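PDB 3E49: 3-keto-5-aminohexanoate cleavage enzyme from Burkholderia xenovorans LB400, which probably catalyses the zinc-dependent cleavage of a beta-keto acid such as 3-keto-5-aminohexanoate, with acetyl-CoA as the second substrate. Local coordinates for residues I10-T15 with E271-Q276; Q36-A41 with A47-H52; A153-I158 with A183-R188. All coordinates share one frame; numbering follows the deposited sequence.

How the contacts relate
Contacts 1 and 2 are buried neighbours, with centres about 7 Å apart. They share the wall of the barrel: strand 10-13 of contact 1 pairs in parallel with strand 48-54 of contact 2, and the backbones of Cys12 and His50 meet. Contact 1 joins the end of a strand and the loop after it to a helix, through one asparagine. Contact 2 packs a serine and an alanine closely on isoleucine and leucine, and its strand also carries two zinc ligands. Contact 3 lies across the barrel, about 30 and 28 Å from the other two between centres. It is partly buried, joins two outer helices, and adds a weak salt bridge to an aromatic contact.

Contact 1: I10-T15 with E271-Q276; sequences ITCAVT and ETNAAQ
Asn273 reaches from the start of helix 273-286 to Cys12 of strand 10-13 and to Val14, the first residue after its end. One hydrogen bond crosses the contact. Asn273 ND2 donates to Val14 O at 3.1 Å, with an N-H...O angle of 161°. The amide nitrogen comes in the carbonyl plane, on a lone pair, and the acceptor lies close to the plane of the amide. The other end of the amide is taken outside the two segments, where Asn273 OD1 accepts from Leu258 N. The two bonds together fix the rotation of the amide.

The remaining contacts are van der Waals. The side chains of Val14 and Asn273 cross at about a right angle, with Val14 CB 3.7 Å from Asn273 ND2. Asn273 OD1 lies 3.3 Å from Val14 CA. Cys12 SG, swung anti to its own backbone N (chi1 -169°), sits 3.6 Å from Asn273 CB and 3.5 Å from Asn273 OD1.

The start of the helix is held by a bond of its own. Thr272 is the N-cap, and its OG1 accepts from Ala275 N at 3.0 Å.

Ala13 points away from the helix, toward the zinc ligands His50 and Glu259. Strand 10-13 pairs with strand 253-256 and so closes the barrel. Asn273 ties the helix after that last strand to the exit of the first, at the closure of a TIM barrel.

Contact 2: Q36-A41 with A47-H52; sequences QASIGA and AVIHLH. With ZN (zinc ion), chain E.
Ser38 of helix 31-44 meets Ile49 and Leu51 of strand 48-54. Ser38 OG lies 3.4 Å from Ile49 CG2 and 3.5 Å from Leu51 CD2, so the hydroxyl rests on two neighbouring methyls, both on its strand side. Its polar need is met inside the helix, by a hydrogen bond to Val34 O one turn earlier. The CG1 branch of Ile49 turns toward the helix. With chi1 at -48° and chi2 at -64°, it folds CD1 to 3.7 Å from Ser38 O and 4.0 Å from Ala41 CB. Leu51 reaches the serine only with its CD2 branch.

Helix segment 36-41 and strand segment 48-51 run nearly antiparallel, at 158°, with axes 9.1 Å apart. They belong to the beta-alpha-beta unit formed by strand 10-13, helix 31-44 and strand 48-54. This is the repeating right-handed crossover of a TIM barrel. Val14 and Ile75 also pack on Ser38.

Ile49 points toward the helix and His50 away from it, to the inside of the barrel. There His50 NE2 and His52 NE2 each bind the zinc ion at 2.2 Å. Two waters, both at 2.4 Å from the zinc, and Glu259 complete its ligands. The edge of the His52 ring faces His50 CD2. In the second shell, Glu170 bonds to His50 ND1. Zinc on NE2 and Glu170 on ND1 together hold the His50 ring.

Contact 3: A153-I158 with A183-R188; sequences ADIEFI and AHFVDR
The two helical segments come closest at Glu156 and Phe185, whose CA atoms are 7.7 Å apart, so the backbones do not touch. Phe185, the largest part of the contact, points toward helix 152-163, and Ile155 lays its CG2 methyl over one face of the ring. The methyl is 3.9 Å from the ring centroid and 23° off the normal, a CH-pi contact displaced toward CE2. Ile155 CG2 stands anti to the backbone N, which directs it there. The opposite face of the phenyl is covered by His184 from its own helix. Phe185 CE1 also lies 3.9 Å from the backbone N of Glu156 and 4.0 Å from Glu156 CB. Met114 and Leu190 pack against the Phe185 side chain.

Nearer the surface, Glu156 and Arg188 pair. The glutamate is fully extended, with CG anti to the backbone N, and brings OE1 to 3.2 Å from Arg188 NH2. NH2 sits over the face of the Glu156 carboxylate, nearly as close to OE2 as to OE1, while OE1 lies at the guanidinium edge. The two planes stand 89° apart. Approach from above the carboxylate plane fits a weak bond, although the N-H is straight at 169°. A water accepts from Arg188 NH1.

Tyr122 of a neighbouring subunit meets the His184 ring and packs on Arg188. Arg144 of that subunit makes a long, weak ion pair with Glu156. The chemistry implies that apolar packing around Phe185 does most of the joining, with a modest charge pair on the more exposed side.

Contact 1: I10-T15 with E271-Q276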
# COMPACT_ATOMS: atom_id res chain seq x y z
N ILE A 10 -0.45 -19.67 18.46
CA ILE A 10 -1.65 -20.16 17.78
C ILE A 10 -2.84 -20.01 18.74
O ILE A 10 -2.81 -20.56 19.86
CB ILE A 10 -1.54 -21.63 17.41
CG1 ILE A 10 -0.33 -21.86 16.47
CG2 ILE A 10 -2.87 -22.15 16.89
CD1 ILE A 10 -0.08 -23.30 16.11
N THR A 11 -3.82 -19.23 18.33
CA THR A 11 -5.08 -19.12 19.05
C THR A 11 -6.09 -20.04 18.36
O THR A 11 -6.20 -20.04 17.10
CB THR A 11 -5.62 -17.71 19.10
OG1 THR A 11 -4.74 -16.88 19.88
CG2 THR A 11 -7.04 -17.71 19.71
N CYS A 12 -6.82 -20.82 19.16
CA CYS A 12 -7.89 -21.64 18.63
C CYS A 12 -9.24 -21.21 19.24
O CYS A 12 -9.44 -21.30 20.42
CB CYS A 12 -7.62 -23.11 18.86
SG CYS A 12 -8.78 -24.11 17.90
N ALA A 13 -10.16 -20.74 18.40
CA ALA A 13 -11.51 -20.31 18.79
C ALA A 13 -12.39 -21.53 18.50
O ALA A 13 -12.78 -21.78 17.35
CB ALA A 13 -11.94 -19.12 17.95
N VAL A 14 -12.77 -22.23 19.56
CA VAL A 14 -13.38 -23.56 19.41
C VAL A 14 -14.83 -23.68 18.94
O VAL A 14 -15.17 -24.72 18.39
CB VAL A 14 -13.19 -24.45 20.69
CG1 VAL A 14 -11.72 -24.70 20.96
CG2 VAL A 14 -13.86 -23.79 21.88
N THR A 15 -15.67 -22.69 19.19
CA THR A 15 -17.09 -22.78 18.75
C THR A 15 -17.79 -21.45 18.41
O THR A 15 -18.56 -21.35 17.40
CB THR A 15 -17.93 -23.58 19.79
OG1 THR A 15 -19.18 -23.94 19.20
CG2 THR A 15 -18.11 -22.77 21.09
N GLU A 271 -13.13 -31.89 10.99
CA GLU A 271 -13.69 -32.80 12.00
C GLU A 271 -13.40 -32.34 13.42
O GLU A 271 -14.18 -32.59 14.34
CB GLU A 271 -13.19 -34.23 11.79
CG GLU A 271 -13.66 -34.79 10.45
CD GLU A 271 -13.33 -36.26 10.28
OE1 GLU A 271 -12.70 -36.84 11.19
OE2 GLU A 271 -13.71 -36.81 9.23
N THR A 272 -12.26 -31.69 13.59
CA THR A 272 -11.91 -31.10 14.87
C THR A 272 -11.24 -29.73 14.65
O THR A 272 -10.87 -29.34 13.53
CB THR A 272 -10.98 -32.04 15.66
OG1 THR A 272 -9.70 -32.19 14.99
CG2 THR A 272 -11.65 -33.43 15.78
N ASN A 273 -11.17 -29.00 15.75
CA ASN A 273 -10.44 -27.74 15.87
C ASN A 273 -8.97 -28.06 15.72
O ASN A 273 -8.21 -27.37 15.04
CB ASN A 273 -10.71 -27.11 17.24
CG ASN A 273 -11.94 -26.29 17.28
OD1 ASN A 273 -11.92 -25.14 16.88
ND2 ASN A 273 -13.01 -26.83 17.83
N ALA A 274 -8.55 -29.16 16.35
CA ALA A 274 -7.17 -29.61 16.27
C ALA A 274 -6.70 -29.85 14.83
O ALA A 274 -5.56 -29.61 14.49
CB ALA A 274 -6.97 -30.86 17.15
N ALA A 275 -7.58 -30.31 13.95
CA ALA A 275 -7.23 -30.52 12.57
C ALA A 275 -6.71 -29.21 11.97
O ALA A 275 -5.71 -29.20 11.24
CB ALA A 275 -8.45 -31.00 11.79
N GLN A 276 -7.38 -28.10 12.31
CA GLN A 276 -7.01 -26.76 11.83
C GLN A 276 -5.71 -26.26 12.42
O GLN A 276 -4.94 -25.57 11.72
CB GLN A 276 -8.14 -25.78 12.10
CG GLN A 276 -9.38 -26.04 11.27
CD GLN A 276 -10.49 -25.04 11.53
OE1 GLN A 276 -10.43 -24.31 12.51
NE2 GLN A 276 -11.47 -24.97 10.63

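Contact 2: Q36-A41 with A47-H52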
# COMPACT_ATOMS: atom_id res chain seq x y z
N GLN A 36 -13.31 -31.06 25.27
CA GLN A 36 -12.46 -31.94 24.48
C GLN A 36 -11.91 -31.19 23.25
O GLN A 36 -10.79 -31.45 22.85
CB GLN A 36 -13.14 -33.27 24.06
CG GLN A 36 -13.43 -34.23 25.25
CD GLN A 36 -12.22 -34.46 26.18
OE1 GLN A 36 -12.27 -34.16 27.39
NE2 GLN A 36 -11.12 -34.95 25.61
N ALA A 37 -12.69 -30.29 22.67
CA ALA A 37 -12.27 -29.46 21.52
C ALA A 37 -11.04 -28.63 21.92
O ALA A 37 -10.04 -28.57 21.19
CB ALA A 37 -13.39 -28.57 21.08
N SER A 38 -11.12 -28.06 23.13
CA SER A 38 -10.08 -27.20 23.70
C SER A 38 -8.83 -27.95 24.09
O SER A 38 -7.71 -27.54 23.81
CB SER A 38 -10.65 -26.43 24.88
OG SER A 38 -11.80 -25.68 24.50
N ILE A 39 -8.98 -29.12 24.69
CA ILE A 39 -7.82 -29.89 25.03
C ILE A 39 -7.12 -30.46 23.81
O ILE A 39 -5.91 -30.49 23.75
CB ILE A 39 -8.20 -31.01 26.05
CG1 ILE A 39 -8.76 -30.35 27.33
CG2 ILE A 39 -7.01 -31.85 26.31
CD1 ILE A 39 -9.62 -31.28 28.24
N GLY A 40 -7.89 -30.90 22.81
CA GLY A 40 -7.30 -31.39 21.57
C GLY A 40 -6.53 -30.31 20.82
O GLY A 40 -5.50 -30.58 20.25
N ALA A 41 -7.04 -29.09 20.84
CA ALA A 41 -6.39 -27.93 20.20
C ALA A 41 -5.07 -27.64 20.85
O ALA A 41 -4.05 -27.47 20.17
CB ALA A 41 -7.31 -26.69 20.22
N ALA A 47 -1.77 -22.29 22.00
CA ALA A 47 -1.34 -21.75 23.29
C ALA A 47 -2.50 -20.97 23.90
O ALA A 47 -2.51 -20.73 25.07
CB ALA A 47 -0.11 -20.84 23.12
N VAL A 48 -3.47 -20.55 23.09
CA VAL A 48 -4.63 -19.77 23.57
C VAL A 48 -5.92 -20.35 23.02
O VAL A 48 -6.05 -20.60 21.83
CB VAL A 48 -4.55 -18.25 23.15
CG1 VAL A 48 -5.81 -17.46 23.65
CG2 VAL A 48 -3.19 -17.58 23.64
N ILE A 49 -6.89 -20.56 23.92
CA ILE A 49 -8.19 -21.10 23.60
C ILE A 49 -9.25 -20.01 23.80
O ILE A 49 -9.48 -19.55 24.88
CB ILE A 49 -8.52 -22.36 24.47
CG1 ILE A 49 -7.34 -23.34 24.47
CG2 ILE A 49 -9.75 -23.04 23.97
CD1 ILE A 49 -7.00 -23.97 23.07
N HIS A 50 -9.86 -19.57 22.70
CA HIS A 50 -10.87 -18.53 22.71
C HIS A 50 -12.22 -19.25 22.83
O HIS A 50 -12.60 -20.07 21.97
CB HIS A 50 -10.74 -17.68 21.43
CG HIS A 50 -11.83 -16.70 21.23
ND1 HIS A 50 -11.65 -15.34 21.36
CD2 HIS A 50 -13.09 -16.85 20.76
CE1 HIS A 50 -12.78 -14.71 21.06
NE2 HIS A 50 -13.69 -15.62 20.78
N LEU A 51 -12.95 -18.89 23.89
CA LEU A 51 -14.16 -19.62 24.31
C LEU A 51 -15.46 -18.88 24.37
O LEU A 51 -15.54 -17.73 24.83
CB LEU A 51 -13.90 -20.22 25.72
CG LEU A 51 -12.86 -21.34 25.77
CD1 LEU A 51 -12.16 -21.45 27.12
CD2 LEU A 51 -13.46 -22.67 25.35
N HIS A 52 -16.49 -19.55 23.85
CA HIS A 52 -17.88 -19.17 24.05
C HIS A 52 -18.56 -20.41 24.60
O HIS A 52 -18.03 -21.53 24.50
CB HIS A 52 -18.63 -18.81 22.76
CG HIS A 52 -18.14 -17.60 22.05
ND1 HIS A 52 -19.00 -16.65 21.57
CD2 HIS A 52 -16.90 -17.25 21.63
CE1 HIS A 52 -18.31 -15.74 20.90
NE2 HIS A 52 -17.04 -16.08 20.92
ZN ZN E . -15.48 -15.16 19.61
O HOH W 1 -15.75 -13.04 20.63
O HOH W 2 -14.41 -13.58 18.17

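Contact 3: A153-I158 with A183-R188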
# COMPACT_ATOMS: atom_id res chain seq x y z
N ALA A 153 -18.28 4.22 25.18
CA ALA A 153 -18.58 4.01 26.60
C ALA A 153 -18.49 2.55 26.98
O ALA A 153 -17.91 2.21 28.03
CB ALA A 153 -19.97 4.58 26.98
N ASP A 154 -19.04 1.67 26.15
CA ASP A 154 -18.97 0.23 26.38
C ASP A 154 -17.52 -0.24 26.51
O ASP A 154 -17.16 -0.98 27.42
CB ASP A 154 -19.60 -0.54 25.21
CG ASP A 154 -21.12 -0.36 25.11
OD1 ASP A 154 -21.78 -0.03 26.12
OD2 ASP A 154 -21.66 -0.57 23.99
N ILE A 155 -16.69 0.20 25.57
CA ILE A 155 -15.28 -0.24 25.56
C ILE A 155 -14.56 0.28 26.79
O ILE A 155 -13.86 -0.48 27.43
CB ILE A 155 -14.56 0.18 24.27
CG1 ILE A 155 -15.23 -0.48 23.04
CG2 ILE A 155 -13.09 -0.17 24.36
CD1 ILE A 155 -14.96 0.26 21.73
N GLU A 156 -14.75 1.55 27.11
CA GLU A 156 -14.17 2.12 28.31
C GLU A 156 -14.60 1.32 29.55
O GLU A 156 -13.80 1.02 30.43
CB GLU A 156 -14.62 3.58 28.45
CG GLU A 156 -13.93 4.31 29.59
CD GLU A 156 -14.40 5.76 29.74
OE1 GLU A 156 -15.02 6.32 28.79
OE2 GLU A 156 -14.12 6.34 30.80
N PHE A 157 -15.87 0.94 29.60
CA PHE A 157 -16.38 0.16 30.73
C PHE A 157 -15.70 -1.19 30.83
O PHE A 157 -15.27 -1.60 31.92
CB PHE A 157 -17.90 0.01 30.62
CG PHE A 157 -18.51 -0.71 31.78
CD1 PHE A 157 -18.80 -0.02 32.94
CD2 PHE A 157 -18.71 -2.07 31.74
CE1 PHE A 157 -19.33 -0.68 34.03
CE2 PHE A 157 -19.24 -2.75 32.82
CZ PHE A 157 -19.56 -2.05 33.97
N ILE A 158 -15.58 -1.90 29.71
CA ILE A 158 -14.92 -3.21 29.71
C ILE A 158 -13.44 -3.08 30.12
O ILE A 158 -12.93 -3.86 30.93
CB ILE A 158 -15.04 -3.88 28.32
CG1 ILE A 158 -16.52 -4.15 28.01
CG2 ILE A 158 -14.25 -5.17 28.27
CD1 ILE A 158 -16.84 -4.42 26.56
N ALA A 183 -6.28 3.01 19.34
CA ALA A 183 -5.27 4.08 19.54
C ALA A 183 -5.82 5.19 20.46
O ALA A 183 -5.10 5.73 21.28
CB ALA A 183 -4.79 4.66 18.21
N HIS A 184 -7.10 5.49 20.34
CA HIS A 184 -7.78 6.47 21.15
C HIS A 184 -7.66 6.09 22.61
O HIS A 184 -7.28 6.91 23.44
CB HIS A 184 -9.25 6.56 20.74
CG HIS A 184 -10.11 7.42 21.62
ND1 HIS A 184 -10.00 8.79 21.66
CD2 HIS A 184 -11.15 7.11 22.42
CE1 HIS A 184 -10.92 9.28 22.47
NE2 HIS A 184 -11.63 8.28 22.95
N PHE A 185 -8.01 4.85 22.92
CA PHE A 185 -7.93 4.35 24.30
C PHE A 185 -6.52 4.19 24.80
O PHE A 185 -6.27 4.34 26.01
CB PHE A 185 -8.70 3.04 24.44
CG PHE A 185 -10.16 3.21 24.34
CD1 PHE A 185 -10.87 3.76 25.41
CD2 PHE A 185 -10.86 2.90 23.15
CE1 PHE A 185 -12.24 3.96 25.31
CE2 PHE A 185 -12.21 3.08 23.08
CZ PHE A 185 -12.91 3.63 24.14
N VAL A 186 -5.58 3.84 23.92
CA VAL A 186 -4.19 3.72 24.31
C VAL A 186 -3.66 5.12 24.66
O VAL A 186 -2.96 5.29 25.64
CB VAL A 186 -3.31 3.07 23.21
CG1 VAL A 186 -1.81 3.28 23.52
CG2 VAL A 186 -3.66 1.56 23.10
N ASP A 187 -4.03 6.12 23.87
CA ASP A 187 -3.61 7.48 24.14
C ASP A 187 -4.17 7.98 25.46
O ASP A 187 -3.52 8.80 26.13
CB ASP A 187 -4.02 8.43 23.01
CG ASP A 187 -3.19 8.23 21.74
OD1 ASP A 187 -2.20 7.45 21.78
OD2 ASP A 187 -3.55 8.82 20.70
N ARG A 188 -5.36 7.50 25.81
CA ARG A 188 -5.99 7.86 27.08
C ARG A 188 -5.44 6.99 28.21
O ARG A 188 -5.90 7.09 29.33
CB ARG A 188 -7.52 7.76 26.98
CG ARG A 188 -8.15 8.82 26.09
CD ARG A 188 -9.60 8.55 25.82
NE ARG A 188 -10.35 8.35 27.06
CZ ARG A 188 -11.60 7.89 27.13
NH1 ARG A 188 -12.28 7.56 26.02
NH2 ARG A 188 -12.17 7.74 28.32
O HOH W 3 -15.01 6.40 26.38